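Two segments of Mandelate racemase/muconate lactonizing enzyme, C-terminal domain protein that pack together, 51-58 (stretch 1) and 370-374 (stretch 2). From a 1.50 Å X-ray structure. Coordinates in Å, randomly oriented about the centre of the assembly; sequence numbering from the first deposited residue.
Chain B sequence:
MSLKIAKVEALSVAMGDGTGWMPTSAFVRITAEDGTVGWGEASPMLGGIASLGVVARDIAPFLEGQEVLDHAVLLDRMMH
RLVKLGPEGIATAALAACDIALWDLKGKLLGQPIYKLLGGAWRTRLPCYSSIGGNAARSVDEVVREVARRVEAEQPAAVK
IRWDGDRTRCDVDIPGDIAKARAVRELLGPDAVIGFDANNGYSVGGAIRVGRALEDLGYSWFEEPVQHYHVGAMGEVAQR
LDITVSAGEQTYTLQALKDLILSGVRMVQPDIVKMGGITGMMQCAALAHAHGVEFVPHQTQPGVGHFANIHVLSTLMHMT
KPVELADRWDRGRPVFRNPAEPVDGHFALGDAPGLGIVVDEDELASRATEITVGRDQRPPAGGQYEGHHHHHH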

# COMPACT_ATOMS: atom_id res chain seq x y z
N SER B 51 -1.10 -38.12 -14.53
CA SER B 51 0.32 -37.94 -14.20
C SER B 51 1.19 -39.10 -14.70
O SER B 51 2.28 -38.88 -15.22
CB SER B 51 0.54 -37.74 -12.70
OG SER B 51 0.01 -36.50 -12.26
N LEU B 52 0.70 -40.32 -14.54
CA LEU B 52 1.43 -41.49 -15.02
C LEU B 52 1.59 -41.48 -16.54
O LEU B 52 2.65 -41.86 -17.05
CB LEU B 52 0.73 -42.77 -14.55
CG LEU B 52 0.75 -43.05 -13.04
CD1 LEU B 52 -0.06 -44.31 -12.76
CD2 LEU B 52 2.17 -43.18 -12.49
N GLY B 53 0.57 -41.03 -17.26
CA GLY B 53 0.66 -40.86 -18.71
C GLY B 53 1.70 -39.83 -19.12
O GLY B 53 2.44 -40.02 -20.09
N VAL B 54 1.79 -38.73 -18.36
CA VAL B 54 2.81 -37.72 -18.64
C VAL B 54 4.20 -38.29 -18.38
O VAL B 54 5.13 -38.06 -19.16
CB VAL B 54 2.52 -36.43 -17.83
CG1 VAL B 54 3.72 -35.48 -17.87
CG2 VAL B 54 1.28 -35.72 -18.37
N VAL B 55 4.36 -39.07 -17.30
CA VAL B 55 5.64 -39.76 -17.08
C VAL B 55 6.00 -40.65 -18.29
O VAL B 55 7.09 -40.53 -18.85
CB VAL B 55 5.64 -40.59 -15.78
CG1 VAL B 55 6.92 -41.42 -15.64
CG2 VAL B 55 5.49 -39.67 -14.56
N ALA B 56 5.08 -41.52 -18.69
CA ALA B 56 5.35 -42.50 -19.74
C ALA B 56 5.62 -41.85 -21.10
O ALA B 56 6.54 -42.25 -21.82
CB ALA B 56 4.21 -43.50 -19.85
N ARG B 57 4.82 -40.86 -21.46
CA ARG B 57 4.92 -40.28 -22.81
C ARG B 57 5.97 -39.18 -22.90
O ARG B 57 6.66 -39.06 -23.92
CB ARG B 57 3.58 -39.68 -23.24
CG ARG B 57 2.46 -40.66 -23.55
CD ARG B 57 1.30 -39.92 -24.22
NE ARG B 57 0.80 -38.80 -23.41
CZ ARG B 57 -0.03 -38.93 -22.38
NH1 ARG B 57 -0.50 -40.13 -22.04
NH2 ARG B 57 -0.42 -37.86 -21.71
N ASP B 58 6.06 -38.36 -21.86
CA ASP B 58 6.82 -37.11 -21.96
C ASP B 58 8.16 -37.15 -21.24
O ASP B 58 9.17 -36.64 -21.76
CB ASP B 58 5.98 -35.92 -21.48
CG ASP B 58 4.63 -35.82 -22.19
OD1 ASP B 58 4.55 -36.12 -23.41
OD2 ASP B 58 3.65 -35.44 -21.53
N GLU B 370 0.92 -51.29 -15.73
CA GLU B 370 1.81 -50.31 -16.33
C GLU B 370 1.06 -49.38 -17.26
O GLU B 370 0.24 -49.82 -18.07
CB GLU B 370 3.00 -50.95 -17.05
CG GLU B 370 4.07 -49.91 -17.35
CD GLU B 370 5.27 -50.45 -18.11
OE1 GLU B 370 5.28 -51.65 -18.45
OE2 GLU B 370 6.21 -49.66 -18.37
N ILE B 371 1.35 -48.09 -17.14
CA ILE B 371 0.81 -47.08 -18.03
C ILE B 371 1.88 -46.83 -19.06
O ILE B 371 2.99 -46.45 -18.72
CB ILE B 371 0.49 -45.78 -17.26
CG1 ILE B 371 -0.46 -46.07 -16.08
CG2 ILE B 371 -0.04 -44.70 -18.20
CD1 ILE B 371 -1.77 -46.74 -16.44
N THR B 372 1.57 -47.10 -20.31
CA THR B 372 2.57 -47.01 -21.36
C THR B 372 2.15 -46.02 -22.41
O THR B 372 1.03 -45.53 -22.39
CB THR B 372 2.82 -48.38 -22.04
OG1 THR B 372 1.61 -48.82 -22.67
CG2 THR B 372 3.30 -49.43 -21.04
N VAL B 373 3.06 -45.74 -23.33
CA VAL B 373 2.72 -44.90 -24.47
C VAL B 373 1.65 -45.63 -25.26
O VAL B 373 1.87 -46.73 -25.78
CB VAL B 373 3.96 -44.61 -25.33
CG1 VAL B 373 3.59 -43.88 -26.61
CG2 VAL B 373 4.96 -43.79 -24.51
N GLY B 374 0.46 -45.03 -25.29
CA GLY B 374 -0.66 -45.57 -26.04
C GLY B 374 -1.62 -46.53 -25.35
O GLY B 374 -2.54 -47.00 -26.01
O HOH W 1 -0.83 -42.50 -24.38
O HOH W 2 -0.16 -43.05 -21.89

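The helix of residues 51-58 packs against strand 370-372 and the two residues that follow it, the helix and strand axes approaching to 7.4 Å at an angle of 54°. No direct hydrogen bond links the two stretches; the contact is made by van der Waals packing, supplemented by two waters.

Ile371 fills the space between the backbones. Its CA-to-CB bond points toward the helix, and chi1 is -56° and chi2 -57° (both m). Ile371 CG1 lies 3.8 Å from Leu52 CD1, an apolar contact to which Leu52 contributes an extended mt side chain whose CA-to-CB bond also points toward the strand. Ile371 CG2 lies over the Leu52-Gly53 backbone, 3.8 Å from Gly53 N. A CB on Gly53 would point sideways and remain 4.4 Å from Ile371 CG2, so the strand would tolerate it; the obstacle lies within the helix, where it would come within 2.8 Å of Arg57 NH1.

One turn further on, Ala56 faces the strand directly. Its short side chain allows close approach, with CB 3.4 Å from Ile371 O and the CA atoms of Ala56 and Thr372 5.5 Å apart. Thr372 turns its side chain away, in the p rotamer, and meets Ala56 through its backbone, its C lying 4.1 Å from Ala56 CB. Val373, with chi1 t, places CG2 3.5 Å from Ala56 O and 3.9 Å from Arg57 CA.

Arg57 leaves the helix sideways in an m, t, m conformation for chi1 to chi3. The chain passes Val373, Arg57 CG to Val373 CG2 4.1 Å, and folds back so that NH1 occupies the space beside Gly53. There NH1 donates weak hydrogen bonds to water 1 and water 2, which in turn accept from Gly374 N and donate to Thr372 O, respectively, bridging the guanidinium to the strand and its following loop.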